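Local coordinates for protein GH3 beta-N-acetylglucosaminidase (Paenibacillaceae, PDB 6K5J) that hydrolyses terminal beta-linked N-acetylglucosamine residues as a glycoside hydrolase of family 3, at residues G44-F49 against V76-S81; L20-F25 against A293-V298; L13-G18 against E40-G45. All coordinates share one frame; numbering follows the deposited sequence.

In the fold
All three contacts belong to the TIM-barrel domain of family 3 and lie on one side of the chain's centre. The parallel strands run 79-81, 45-47, 21-23, 296-298: contact 1 makes the first pairing, contact 2 the last, with centres about 9 Å apart. Between them 45-47 pairs with 21-23, A23 N lying 3.1 Å from G45 O. Contact 3, centred about 12 Å from contact 1 and 10 Å from contact 2, holds the helix before strand 21-23 against the loop leading into 45-47, sharing G44 and G45 with contact 1. Contact 2 pairs the first barrel strand, 21-23, with the last, 296-298, and so closes the barrel. The bound NAG lies beyond I47, F49 and L297.

Contact 1 of 3, residues G44-F49 against V76-S81; sequences GGIIYF and VPLLIS. With NAG (2-acetamido-2-deoxy-beta-D-glucopyranose), chain B.
The methyl CG2 of I80 sits over one face of the Y48 ring, a CH-pi contact with CG2 3.9 Å from the ring centroid. The methyl is shifted toward the rim, and its closest approach, 3.5 Å, is to CE2 of Y48. In I80, CG1 is anti to the carbonyl carbon (chi1 -64°), which puts CG2 anti to the backbone N. On the same side of the sheet I46 meets L78, CG1 to CD1, at 4.1 Å.

Four backbone hydrogen bonds hold the two strands in parallel register, G45 beside L79 and I46 beside I80. I46 N gives a 2.8 Å bond to L79 O, and I46 O receives S81 N just as tightly. At the start, L79 N reaches G44 O over 3.1 Å. At the far end Y48 N bonds to S81 O at 2.9 Å; the N-H points almost straight at the oxygen (171°), although the donor stands 33° from the carbonyl plane.

Strands 45-47 and 79-81 are neighbouring parallel strands of the family 3 TIM barrel, and helix 56-72 between them completes a beta-alpha-beta unit. Y48 packs on V59, L62 and L66 of that helix and hydrogen-bonds through OH to S63. An alanine in place of Y48 would probably leave I80 CG2 without its aromatic cover and S63 without its hydroxyl partner, opening a gap beneath the helix.

I47 and S81 are on the other face, where both touch M22 and F134. Here CD1 of I47 lies 4.0 Å from C6 of the bound NAG. The F49 ring turns its edge to the sugar, with CE2 3.4 Å from O6 of NAG. D83, H183, R152, D268 and K182 hydrogen-bond the same sugar.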
ATOM      1  N   GLY A  44      16.115 -10.497  12.463  1.00 18.04           N
ATOM      2  CA  GLY A  44      16.771 -10.107  11.229  1.00 22.42           C
ATOM      3  C   GLY A  44      16.268  -8.790  10.682  1.00 19.60           C
ATOM      4  O   GLY A  44      16.956  -8.135   9.891  1.00 19.88           O
ATOM      5  N   GLY A  45      15.074  -8.379  11.102  1.00 19.71           N
ATOM      6  CA  GLY A  45      14.448  -7.213  10.505  1.00 19.77           C
ATOM      7  C   GLY A  45      13.497  -6.508  11.451  1.00 20.45           C
ATOM      8  O   GLY A  45      12.994  -7.090  12.418  1.00 19.20           O
ATOM      9  N   ILE A  46      13.249  -5.237  11.131  1.00 19.14           N
ATOM     10  CA  ILE A  46      12.302  -4.368  11.819  1.00 19.64           C
ATOM     11  C   ILE A  46      11.354  -3.804  10.772  1.00 20.36           C
ATOM     12  O   ILE A  46      11.793  -3.425   9.684  1.00 20.13           O
ATOM     13  CB  ILE A  46      13.020  -3.213  12.552  1.00 18.13           C
ATOM     14  CG1 ILE A  46      13.972  -3.746  13.622  1.00 18.14           C
ATOM     15  CG2 ILE A  46      12.004  -2.205  13.141  1.00 19.71           C
ATOM     16  CD1 ILE A  46      13.249  -4.344  14.838  1.00 23.43           C
ATOM     17  N   ILE A  47      10.060  -3.751  11.083  1.00 17.79           N
ATOM     18  CA  ILE A  47       9.088  -3.049  10.246  1.00 16.21           C
ATOM     19  C   ILE A  47       8.554  -1.847  11.022  1.00 18.16           C
ATOM     20  O   ILE A  47       8.190  -1.968  12.200  1.00 19.47           O
ATOM     21  CB  ILE A  47       7.940  -3.970   9.784  1.00 19.12           C
ATOM     22  CG1 ILE A  47       6.903  -3.152   8.991  1.00 19.30           C
ATOM     23  CG2 ILE A  47       7.303  -4.709  10.971  1.00 19.90           C
ATOM     24  CD1 ILE A  47       5.918  -3.981   8.185  1.00 21.49           C
ATOM     25  N   TYR A  48       8.508  -0.691  10.358  1.00 17.96           N
ATOM     26  CA  TYR A  48       7.975   0.544  10.922  1.00 17.38           C
ATOM     27  C   TYR A  48       6.486   0.694  10.606  1.00 18.32           C
ATOM     28  O   TYR A  48       6.027   0.343   9.512  1.00 18.10           O
ATOM     29  CB  TYR A  48       8.698   1.765  10.350  1.00 17.18           C
ATOM     30  CG  TYR A  48      10.120   2.018  10.816  1.00 18.52           C
ATOM     31  CD1 TYR A  48      10.571   1.581  12.060  1.00 19.03           C
ATOM     32  CD2 TYR A  48      11.003   2.740  10.012  1.00 18.89           C
ATOM     33  CE1 TYR A  48      11.875   1.852  12.489  1.00 21.06           C
ATOM     34  CE2 TYR A  48      12.300   3.011  10.428  1.00 20.25           C
ATOM     35  CZ  TYR A  48      12.731   2.557  11.664  1.00 20.22           C
ATOM     36  OH  TYR A  48      14.013   2.834  12.078  1.00 21.01           O
ATOM     37  N   PHE A  49       5.750   1.277  11.555  1.00 16.28           N
ATOM     38  CA  PHE A  49       4.393   1.779  11.339  1.00 19.17           C
ATOM     39  C   PHE A  49       4.330   3.253  11.741  1.00 20.36           C
ATOM     40  O   PHE A  49       5.330   3.838  12.148  1.00 19.03           O
ATOM     41  CB  PHE A  49       3.375   0.909  12.087  1.00 19.10           C
ATOM     42  CG  PHE A  49       3.240  -0.460  11.480  1.00 18.23           C
ATOM     43  CD1 PHE A  49       4.126  -1.472  11.829  1.00 19.52           C
ATOM     44  CD2 PHE A  49       2.297  -0.705  10.491  1.00 21.58           C
ATOM     45  CE1 PHE A  49       4.044  -2.728  11.239  1.00 20.30           C
ATOM     46  CE2 PHE A  49       2.205  -1.958   9.888  1.00 23.65           C
ATOM     47  CZ  PHE A  49       3.080  -2.971  10.267  1.00 21.20           C
ATOM     48  N   VAL A  76      23.851  -9.392  13.113  1.00 25.90           N
ATOM     49  CA  VAL A  76      23.840  -9.057  11.686  1.00 21.56           C
ATOM     50  C   VAL A  76      23.114  -7.730  11.489  1.00 23.64           C
ATOM     51  O   VAL A  76      22.128  -7.456  12.205  1.00 24.68           O
ATOM     52  CB  VAL A  76      23.165 -10.194  10.891  1.00 23.07           C
ATOM     53  CG1 VAL A  76      23.039  -9.863   9.429  1.00 22.62           C
ATOM     54  CG2 VAL A  76      23.950 -11.493  11.075  1.00 26.73           C
ATOM     55  N   PRO A  77      23.561  -6.849  10.583  1.00 22.64           N
ATOM     56  CA  PRO A  77      22.804  -5.616  10.315  1.00 22.64           C
ATOM     57  C   PRO A  77      21.367  -5.921   9.915  1.00 20.33           C
ATOM     58  O   PRO A  77      21.065  -6.986   9.375  1.00 19.22           O
ATOM     59  CB  PRO A  77      23.573  -4.963   9.159  1.00 26.43           C
ATOM     60  CG  PRO A  77      24.962  -5.501   9.280  1.00 29.85           C
ATOM     61  CD  PRO A  77      24.816  -6.907   9.810  1.00 26.58           C
ATOM     62  N   LEU A  78      20.479  -4.966  10.188  1.00 20.26           N
ATOM     63  CA  LEU A  78      19.041  -5.193  10.076  1.00 18.60           C
ATOM     64  C   LEU A  78      18.479  -4.765   8.726  1.00 19.39           C
ATOM     65  O   LEU A  78      18.864  -3.730   8.172  1.00 20.65           O
ATOM     66  CB  LEU A  78      18.300  -4.417  11.163  1.00 22.41           C
ATOM     67  CG  LEU A  78      18.586  -4.778  12.617  1.00 21.03           C
ATOM     68  CD1 LEU A  78      18.088  -3.657  13.509  1.00 19.84           C
ATOM     69  CD2 LEU A  78      17.892  -6.089  12.955  1.00 20.69           C
ATOM     70  N   LEU A  79      17.529  -5.549   8.221  1.00 19.44           N
ATOM     71  CA  LEU A  79      16.554  -5.002   7.289  1.00 19.86           C
ATOM     72  C   LEU A  79      15.561  -4.130   8.056  1.00 21.30           C
ATOM     73  O   LEU A  79      15.102  -4.489   9.142  1.00 18.12           O
ATOM     74  CB  LEU A  79      15.819  -6.128   6.548  1.00 19.74           C
ATOM     75  CG  LEU A  79      16.661  -6.899   5.523  1.00 21.37           C
ATOM     76  CD1 LEU A  79      15.975  -8.217   5.140  1.00 20.23           C
ATOM     77  CD2 LEU A  79      16.921  -6.028   4.291  1.00 20.10           C
ATOM     78  N   ILE A  80      15.230  -2.973   7.489  1.00 19.17           N
ATOM     79  CA  ILE A  80      14.274  -2.050   8.083  1.00 20.05           C
ATOM     80  C   ILE A  80      13.263  -1.714   6.994  1.00 19.55           C
ATOM     81  O   ILE A  80      13.615  -1.093   5.980  1.00 15.94           O
ATOM     82  CB  ILE A  80      14.955  -0.792   8.642  1.00 19.44           C
ATOM     83  CG1 ILE A  80      15.903  -1.183   9.791  1.00 21.52           C
ATOM     84  CG2 ILE A  80      13.925   0.219   9.144  1.00 16.44           C
ATOM     85  CD1 ILE A  80      16.618  -0.014  10.462  1.00 20.51           C
ATOM     86  N   SER A  81      12.019  -2.148   7.184  1.00 17.80           N
ATOM     87  CA  SER A  81      10.990  -2.069   6.157  1.00 18.17           C
ATOM     88  C   SER A  81       9.821  -1.199   6.621  1.00 17.00           C
ATOM     89  O   SER A  81       9.813  -0.678   7.741  1.00 18.10           O
ATOM     90  CB  SER A  81      10.493  -3.461   5.772  1.00 16.79           C
ATOM     91  OG  SER A  81       9.820  -3.399   4.507  1.00 20.36           O
TER
HETATM   92  C1  NAG B 601      -0.786  -6.798   5.725  1.00 22.67           C
HETATM   93  C2  NAG B 601      -0.944  -6.263   4.278  1.00 21.34           C
HETATM   94  C3  NAG B 601       0.424  -6.077   3.598  1.00 20.23           C
HETATM   95  C4  NAG B 601       1.395  -5.322   4.495  1.00 19.76           C
HETATM   96  C5  NAG B 601       1.486  -6.029   5.837  1.00 22.04           C
HETATM   97  C6  NAG B 601       2.425  -5.365   6.818  1.00 21.53           C
HETATM   98  C7  NAG B 601      -2.803  -6.799   2.743  1.00 21.16           C
HETATM   99  C8  NAG B 601      -3.511  -7.899   2.001  1.00 18.32           C
HETATM  100  N2  NAG B 601      -1.770  -7.179   3.502  1.00 18.72           N
HETATM  101  O1  NAG B 601      -2.008  -6.662   6.369  1.00 27.90           O
HETATM  102  O3  NAG B 601       0.264  -5.371   2.371  1.00 18.61           O
HETATM  103  O4  NAG B 601       2.682  -5.267   3.893  1.00 18.22           O
HETATM  104  O5  NAG B 601       0.186  -6.020   6.434  1.00 20.51           O
HETATM  105  O6  NAG B 601       1.904  -4.125   7.279  1.00 21.88           O
HETATM  106  O7  NAG B 601      -3.138  -5.621   2.639  1.00 20.36           O

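Contact 2 of 3, residues L20-F25 against A293-V298; sequences LVMAGF and ADLILV
M22 reaches across to both L297 and L295, and its chain can be followed from root to tip. M22 CB lies 4.1 Å from CD1 of L297. CG is anti to the backbone N (chi1 175°), beside the carbonyl carbon, and comes closest to that same methyl: M22 CG to L297 CD1 is 3.9 Å. The two side chains lie side by side and point the same way, so SD of M22 is still only 4.1 Å from CD1 of L297. There the chain bends (chi3 -86°), and the terminal methyl leaves L297 for L295, with M22 CE 4.1 Å from L295 CD2. L297 also touches the bound NAG.

Beneath the side chains the backbones form a short parallel ladder. I296 N bonds to L20 O at 2.6 Å. M22 then uses both of its polar backbone atoms: its N donates to I296 O at 2.9 Å, and its O accepts V298 N at 3.0 Å, nearly straight on to the carbonyl. Strand 21-23 is the first of the TIM barrel and 296-298 the eighth, so this ladder is the seam that closes the cylinder after more than 260 intervening residues.

On the opposite face V21, A23 and V298 touch helix 302-317, whereas I296 meets T267 and L270. V21 packs on L309 and L312 of the helix, while its CG2 rests against CB of I296.

At the start of the seam L20 sets CD2 3.4 Å from D294 O. That carbonyl is buried and has no polar partner in the model. The D294 carboxylate is well supplied, by salt bridges to R256 and R332 and hydrogen bonds from S329 and V265 N.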
ATOM      1  N   LEU A  20      15.180 -15.122  10.479  1.00 19.84           N
ATOM      2  CA  LEU A  20      13.947 -15.427   9.765  1.00 20.35           C
ATOM      3  C   LEU A  20      12.748 -14.607  10.229  1.00 20.74           C
ATOM      4  O   LEU A  20      11.644 -14.825   9.719  1.00 20.75           O
ATOM      5  CB  LEU A  20      13.619 -16.909   9.914  1.00 22.61           C
ATOM      6  CG  LEU A  20      14.776 -17.885   9.678  1.00 24.65           C
ATOM      7  CD1 LEU A  20      14.282 -19.307   9.813  1.00 27.45           C
ATOM      8  CD2 LEU A  20      15.379 -17.651   8.308  1.00 22.70           C
ATOM      9  N   VAL A  21      12.916 -13.674  11.158  1.00 16.19           N
ATOM     10  CA  VAL A  21      11.778 -12.947  11.720  1.00 19.17           C
ATOM     11  C   VAL A  21      11.976 -11.450  11.524  1.00 20.56           C
ATOM     12  O   VAL A  21      13.066 -10.921  11.762  1.00 19.23           O
ATOM     13  CB  VAL A  21      11.581 -13.287  13.207  1.00 19.26           C
ATOM     14  CG1 VAL A  21      10.465 -12.429  13.811  1.00 21.37           C
ATOM     15  CG2 VAL A  21      11.288 -14.784  13.353  1.00 17.64           C
ATOM     16  N   MET A  22      10.922 -10.773  11.078  1.00 21.16           N
ATOM     17  CA  MET A  22      10.865  -9.318  11.056  1.00 18.80           C
ATOM     18  C   MET A  22       9.762  -8.875  12.004  1.00 17.77           C
ATOM     19  O   MET A  22       8.630  -9.371  11.917  1.00 18.31           O
ATOM     20  CB  MET A  22      10.595  -8.784   9.644  1.00 16.40           C
ATOM     21  CG  MET A  22      10.419  -7.263   9.601  1.00 17.58           C
ATOM     22  SD  MET A  22      10.321  -6.664   7.903  1.00 21.34           S
ATOM     23  CE  MET A  22      12.063  -6.449   7.484  1.00 18.78           C
ATOM     24  N   ALA A  23      10.091  -7.952  12.909  1.00 18.12           N
ATOM     25  CA  ALA A  23       9.179  -7.571  13.981  1.00 19.94           C
ATOM     26  C   ALA A  23       8.981  -6.067  13.998  1.00 19.81           C
ATOM     27  O   ALA A  23       9.866  -5.301  13.610  1.00 20.26           O
ATOM     28  CB  ALA A  23       9.690  -8.023  15.358  1.00 18.05           C
ATOM     29  N   GLY A  24       7.807  -5.647  14.471  1.00 19.20           N
ATOM     30  CA  GLY A  24       7.570  -4.255  14.774  1.00 20.86           C
ATOM     31  C   GLY A  24       7.670  -3.996  16.266  1.00 20.65           C
ATOM     32  O   GLY A  24       7.826  -4.908  17.072  1.00 19.21           O
ATOM     33  N   PHE A  25       7.583  -2.715  16.617  1.00 15.68           N
ATOM     34  CA  PHE A  25       7.695  -2.297  18.003  1.00 21.21           C
ATOM     35  C   PHE A  25       7.072  -0.915  18.110  1.00 19.77           C
ATOM     36  O   PHE A  25       6.811  -0.243  17.106  1.00 19.51           O
ATOM     37  CB  PHE A  25       9.156  -2.269  18.477  1.00 21.10           C
ATOM     38  CG  PHE A  25       9.943  -1.130  17.895  1.00 21.82           C
ATOM     39  CD1 PHE A  25      10.457  -1.220  16.613  1.00 23.76           C
ATOM     40  CD2 PHE A  25      10.115   0.054  18.611  1.00 20.15           C
ATOM     41  CE1 PHE A  25      11.154  -0.160  16.058  1.00 26.53           C
ATOM     42  CE2 PHE A  25      10.811   1.126  18.059  1.00 20.37           C
ATOM     43  CZ  PHE A  25      11.331   1.020  16.791  1.00 22.50           C
ATOM     44  N   ALA A 293       8.948 -20.053   2.672  1.00 20.44           N
ATOM     45  CA  ALA A 293       9.225 -18.658   3.002  1.00 22.52           C
ATOM     46  C   ALA A 293      10.548 -18.513   3.751  1.00 19.92           C
ATOM     47  O   ALA A 293      10.991 -19.418   4.464  1.00 20.16           O
ATOM     48  CB  ALA A 293       8.094 -18.064   3.853  1.00 19.94           C
ATOM     49  N   ASP A 294      11.166 -17.339   3.602  1.00 18.81           N
ATOM     50  CA  ASP A 294      12.405 -17.012   4.303  1.00 18.43           C
ATOM     51  C   ASP A 294      12.202 -16.089   5.481  1.00 21.59           C
ATOM     52  O   ASP A 294      12.944 -16.184   6.466  1.00 22.12           O
ATOM     53  CB  ASP A 294      13.394 -16.316   3.362  1.00 20.26           C
ATOM     54  CG  ASP A 294      13.630 -17.092   2.105  1.00 23.84           C
ATOM     55  OD1 ASP A 294      14.050 -18.261   2.222  1.00 21.07           O
ATOM     56  OD2 ASP A 294      13.378 -16.538   1.015  1.00 21.68           O
ATOM     57  N   LEU A 295      11.266 -15.151   5.375  1.00 18.83           N
ATOM     58  CA  LEU A 295      11.153 -14.070   6.341  1.00 18.41           C
ATOM     59  C   LEU A 295       9.730 -14.050   6.875  1.00 18.71           C
ATOM     60  O   LEU A 295       8.778 -13.857   6.108  1.00 17.57           O
ATOM     61  CB  LEU A 295      11.525 -12.723   5.715  1.00 17.64           C
ATOM     62  CG  LEU A 295      11.656 -11.547   6.684  1.00 19.59           C
ATOM     63  CD1 LEU A 295      12.709 -11.816   7.782  1.00 18.80           C
ATOM     64  CD2 LEU A 295      11.999 -10.262   5.921  1.00 16.44           C
ATOM     65  N   ILE A 296       9.604 -14.239   8.182  1.00 16.03           N
ATOM     66  CA  ILE A 296       8.328 -14.331   8.890  1.00 19.12           C
ATOM     67  C   ILE A 296       7.996 -12.951   9.442  1.00 18.65           C
ATOM     68  O   ILE A 296       8.729 -12.421  10.283  1.00 19.41           O
ATOM     69  CB  ILE A 296       8.416 -15.355  10.036  1.00 21.38           C
ATOM     70  CG1 ILE A 296       8.774 -16.752   9.521  1.00 28.37           C
ATOM     71  CG2 ILE A 296       7.157 -15.328  10.899  1.00 23.95           C
ATOM     72  CD1 ILE A 296       8.071 -17.188   8.276  1.00 23.75           C
ATOM     73  N   LEU A 297       6.895 -12.364   8.988  1.00 17.37           N
ATOM     74  CA  LEU A 297       6.517 -11.015   9.391  1.00 16.24           C
ATOM     75  C   LEU A 297       5.514 -11.087  10.543  1.00 17.72           C
ATOM     76  O   LEU A 297       4.437 -11.683  10.400  1.00 17.18           O
ATOM     77  CB  LEU A 297       5.927 -10.250   8.208  1.00 20.14           C
ATOM     78  CG  LEU A 297       5.473  -8.815   8.469  1.00 17.58           C
ATOM     79  CD1 LEU A 297       6.633  -7.947   8.983  1.00 17.58           C
ATOM     80  CD2 LEU A 297       4.876  -8.225   7.203  1.00 17.82           C
ATOM     81  N   VAL A 298       5.860 -10.492  11.680  1.00 18.49           N
ATOM     82  CA  VAL A 298       4.964 -10.430  12.838  1.00 17.59           C
ATOM     83  C   VAL A 298       5.015  -8.990  13.349  1.00 20.77           C
ATOM     84  O   VAL A 298       5.892  -8.617  14.132  1.00 18.83           O
ATOM     85  CB  VAL A 298       5.329 -11.439  13.931  1.00 21.92           C
ATOM     86  CG1 VAL A 298       4.202 -11.516  14.966  1.00 23.78           C
ATOM     87  CG2 VAL A 298       5.565 -12.834  13.325  1.00 20.10           C
TER

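Contact 3 of 3, residues L13-G18 against E40-G45; sequences LKQKVG and EDHVGG
G18, in the last turn of helix 13-19, lies directly on the backbone of 41-44, its CA 4.3 Å from CA of V43. Its carbonyl O comes 2.9 Å from G44 N. A side chain on G18 would run into the carbonyl oxygens of D41 and H42, so glycine permits this closeness. H42 leaves the preceding helix with positive phi (61°).

The H42 ring lies over Q15: CG of Q15 stands over one face, 3.8 Å from the ring centroid and offset toward the rim, with the amide plane turned 65° from the ring. The opposite face is covered by C of E40, and ND1 hydrogen-bonds to N75.

Two waters bridge the carbonyls. One donates to K14 O (2.7 Å) and D41 O and accepts from K14 NZ, whose chain curls back through bends at chi3 and chi4. The other joins Q15 O and H42 O, 2.6 Å from the former. D41 has its salt bridge elsewhere, with K306.

V17 and D41 both pack on helix 302-317, V43 leans back on helix 32-39, and the loop then runs into 45-47, second strand of the TIM barrel, placing the contact at the barrel end where the strands begin.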
ATOM      1  N   LEU A  13      22.628 -21.282  16.084  1.00 28.50           N
ATOM      2  CA  LEU A  13      21.278 -21.664  15.699  1.00 32.03           C
ATOM      3  C   LEU A  13      20.271 -20.585  16.074  1.00 29.00           C
ATOM      4  O   LEU A  13      19.363 -20.282  15.293  1.00 25.54           O
ATOM      5  CB  LEU A  13      20.896 -22.993  16.351  1.00 34.31           C
ATOM      6  CG  LEU A  13      19.476 -23.476  16.046  1.00 32.16           C
ATOM      7  CD1 LEU A  13      19.230 -23.499  14.546  1.00 29.29           C
ATOM      8  CD2 LEU A  13      19.239 -24.859  16.648  1.00 35.44           C
ATOM      9  N   LYS A  14      20.408 -19.996  17.265  1.00 25.96           N
ATOM     10  CA  LYS A  14      19.459 -18.963  17.667  1.00 26.74           C
ATOM     11  C   LYS A  14      19.585 -17.726  16.780  1.00 26.38           C
ATOM     12  O   LYS A  14      18.581 -17.068  16.476  1.00 23.72           O
ATOM     13  CB  LYS A  14      19.661 -18.595  19.139  1.00 32.98           C
ATOM     14  CG  LYS A  14      18.731 -19.340  20.095  1.00 42.52           C
ATOM     15  CD  LYS A  14      18.719 -18.706  21.494  1.00 47.34           C
ATOM     16  CE  LYS A  14      17.983 -17.351  21.510  1.00 50.60           C
ATOM     17  NZ  LYS A  14      16.597 -17.408  20.930  1.00 49.08           N
ATOM     18  N   GLN A  15      20.808 -17.383  16.362  1.00 25.02           N
ATOM     19  CA  GLN A  15      20.969 -16.268  15.431  1.00 26.48           C
ATOM     20  C   GLN A  15      20.374 -16.591  14.065  1.00 24.47           C
ATOM     21  O   GLN A  15      19.803 -15.713  13.410  1.00 24.28           O
ATOM     22  CB  GLN A  15      22.439 -15.911  15.269  1.00 27.07           C
ATOM     23  CG  GLN A  15      23.061 -15.150  16.411  1.00 26.88           C
ATOM     24  CD  GLN A  15      24.551 -14.986  16.188  1.00 35.90           C
ATOM     25  OE1 GLN A  15      25.274 -15.973  16.029  1.00 33.23           O
ATOM     26  NE2 GLN A  15      25.011 -13.742  16.138  1.00 38.62           N
ATOM     27  N   LYS A  16      20.543 -17.826  13.590  1.00 25.55           N
ATOM     28  CA  LYS A  16      19.969 -18.187  12.297  1.00 25.39           C
ATOM     29  C   LYS A  16      18.453 -18.110  12.345  1.00 24.44           C
ATOM     30  O   LYS A  16      17.820 -17.564  11.432  1.00 23.98           O
ATOM     31  CB  LYS A  16      20.416 -19.589  11.877  1.00 27.29           C
ATOM     32  CG  LYS A  16      21.917 -19.741  11.641  1.00 26.26           C
ATOM     33  CD  LYS A  16      22.218 -21.149  11.139  1.00 28.64           C
ATOM     34  CE  LYS A  16      23.709 -21.442  11.158  1.00 38.71           C
ATOM     35  NZ  LYS A  16      23.978 -22.828  10.685  1.00 30.91           N
ATOM     36  N   VAL A  17      17.853 -18.633  13.415  1.00 22.84           N
ATOM     37  CA  VAL A  17      16.400 -18.589  13.532  1.00 22.33           C
ATOM     38  C   VAL A  17      15.928 -17.144  13.618  1.00 22.00           C
ATOM     39  O   VAL A  17      14.930 -16.763  12.997  1.00 21.02           O
ATOM     40  CB  VAL A  17      15.936 -19.431  14.737  1.00 25.83           C
ATOM     41  CG1 VAL A  17      14.528 -19.026  15.188  1.00 27.95           C
ATOM     42  CG2 VAL A  17      15.979 -20.921  14.383  1.00 27.32           C
ATOM     43  N   GLY A  18      16.646 -16.314  14.380  1.00 21.45           N
ATOM     44  CA  GLY A  18      16.271 -14.912  14.488  1.00 23.90           C
ATOM     45  C   GLY A  18      16.282 -14.178  13.157  1.00 23.11           C
ATOM     46  O   GLY A  18      15.458 -13.284  12.931  1.00 20.73           O
ATOM     47  N   GLU A  40      18.729 -10.112  22.137  1.00 28.76           N
ATOM     48  CA  GLU A  40      18.474 -11.420  22.723  1.00 31.59           C
ATOM     49  C   GLU A  40      17.828 -12.392  21.753  1.00 29.55           C
ATOM     50  O   GLU A  40      18.159 -13.576  21.768  1.00 30.00           O
ATOM     51  CB  GLU A  40      17.605 -11.275  23.972  1.00 33.53           C
ATOM     52  CG  GLU A  40      18.275 -10.372  25.000  1.00 35.73           C
ATOM     53  CD  GLU A  40      17.471 -10.216  26.270  1.00 48.39           C
ATOM     54  OE1 GLU A  40      16.515 -10.998  26.474  1.00 48.48           O
ATOM     55  OE2 GLU A  40      17.800  -9.308  27.067  1.00 55.28           O
ATOM     56  N   ASP A  41      16.925 -11.927  20.898  1.00 28.32           N
ATOM     57  CA  ASP A  41      16.294 -12.819  19.941  1.00 26.11           C
ATOM     58  C   ASP A  41      16.935 -12.763  18.562  1.00 26.69           C
ATOM     59  O   ASP A  41      16.572 -13.564  17.700  1.00 24.85           O
ATOM     60  CB  ASP A  41      14.802 -12.506  19.845  1.00 26.45           C
ATOM     61  CG  ASP A  41      14.099 -12.641  21.195  1.00 35.51           C
ATOM     62  OD1 ASP A  41      14.294 -13.681  21.858  1.00 36.40           O
ATOM     63  OD2 ASP A  41      13.363 -11.712  21.587  1.00 34.06           O
ATOM     64  N   HIS A  42      17.875 -11.848  18.341  1.00 23.27           N
ATOM     65  CA  HIS A  42      18.672 -11.813  17.113  1.00 25.19           C
ATOM     66  C   HIS A  42      17.799 -11.621  15.871  1.00 24.78           C
ATOM     67  O   HIS A  42      18.075 -12.192  14.811  1.00 21.61           O
ATOM     68  CB  HIS A  42      19.531 -13.080  16.969  1.00 24.86           C
ATOM     69  CG  HIS A  42      20.273 -13.464  18.215  1.00 30.01           C
ATOM     70  ND1 HIS A  42      21.374 -12.768  18.672  1.00 27.91           N
ATOM     71  CD2 HIS A  42      20.079 -14.478  19.094  1.00 32.64           C
ATOM     72  CE1 HIS A  42      21.824 -13.335  19.779  1.00 32.67           C
ATOM     73  NE2 HIS A  42      21.059 -14.376  20.055  1.00 32.45           N
ATOM     74  N   VAL A  43      16.738 -10.813  15.989  1.00 21.73           N
ATOM     75  CA  VAL A  43      15.829 -10.655  14.856  1.00 20.49           C
ATOM     76  C   VAL A  43      16.583 -10.112  13.643  1.00 20.22           C
ATOM     77  O   VAL A  43      17.554  -9.354  13.760  1.00 21.53           O
ATOM     78  CB  VAL A  43      14.623  -9.749  15.161  1.00 21.86           C
ATOM     79  CG1 VAL A  43      13.682 -10.416  16.170  1.00 25.57           C
ATOM     80  CG2 VAL A  43      15.091  -8.350  15.619  1.00 20.43           C
ATOM     81  N   GLY A  44      16.115 -10.497  12.463  1.00 18.04           N
ATOM     82  CA  GLY A  44      16.771 -10.107  11.229  1.00 22.42           C
ATOM     83  C   GLY A  44      16.268  -8.790  10.682  1.00 19.60           C
ATOM     84  O   GLY A  44      16.956  -8.135   9.891  1.00 19.88           O
ATOM     85  N   GLY A  45      15.074  -8.379  11.102  1.00 19.71           N
ATOM     86  CA  GLY A  45      14.448  -7.213  10.505  1.00 19.77           C
ATOM     87  C   GLY A  45      13.497  -6.508  11.451  1.00 20.45           C
ATOM     88  O   GLY A  45      12.994  -7.090  12.418  1.00 19.20           O
TER
HETATM   89  O   HOH W   1      16.430 -16.289  17.959  1.00 28.57           O
HETATM   90  O   HOH W   2      20.291 -13.126  13.697  1.00 23.11           O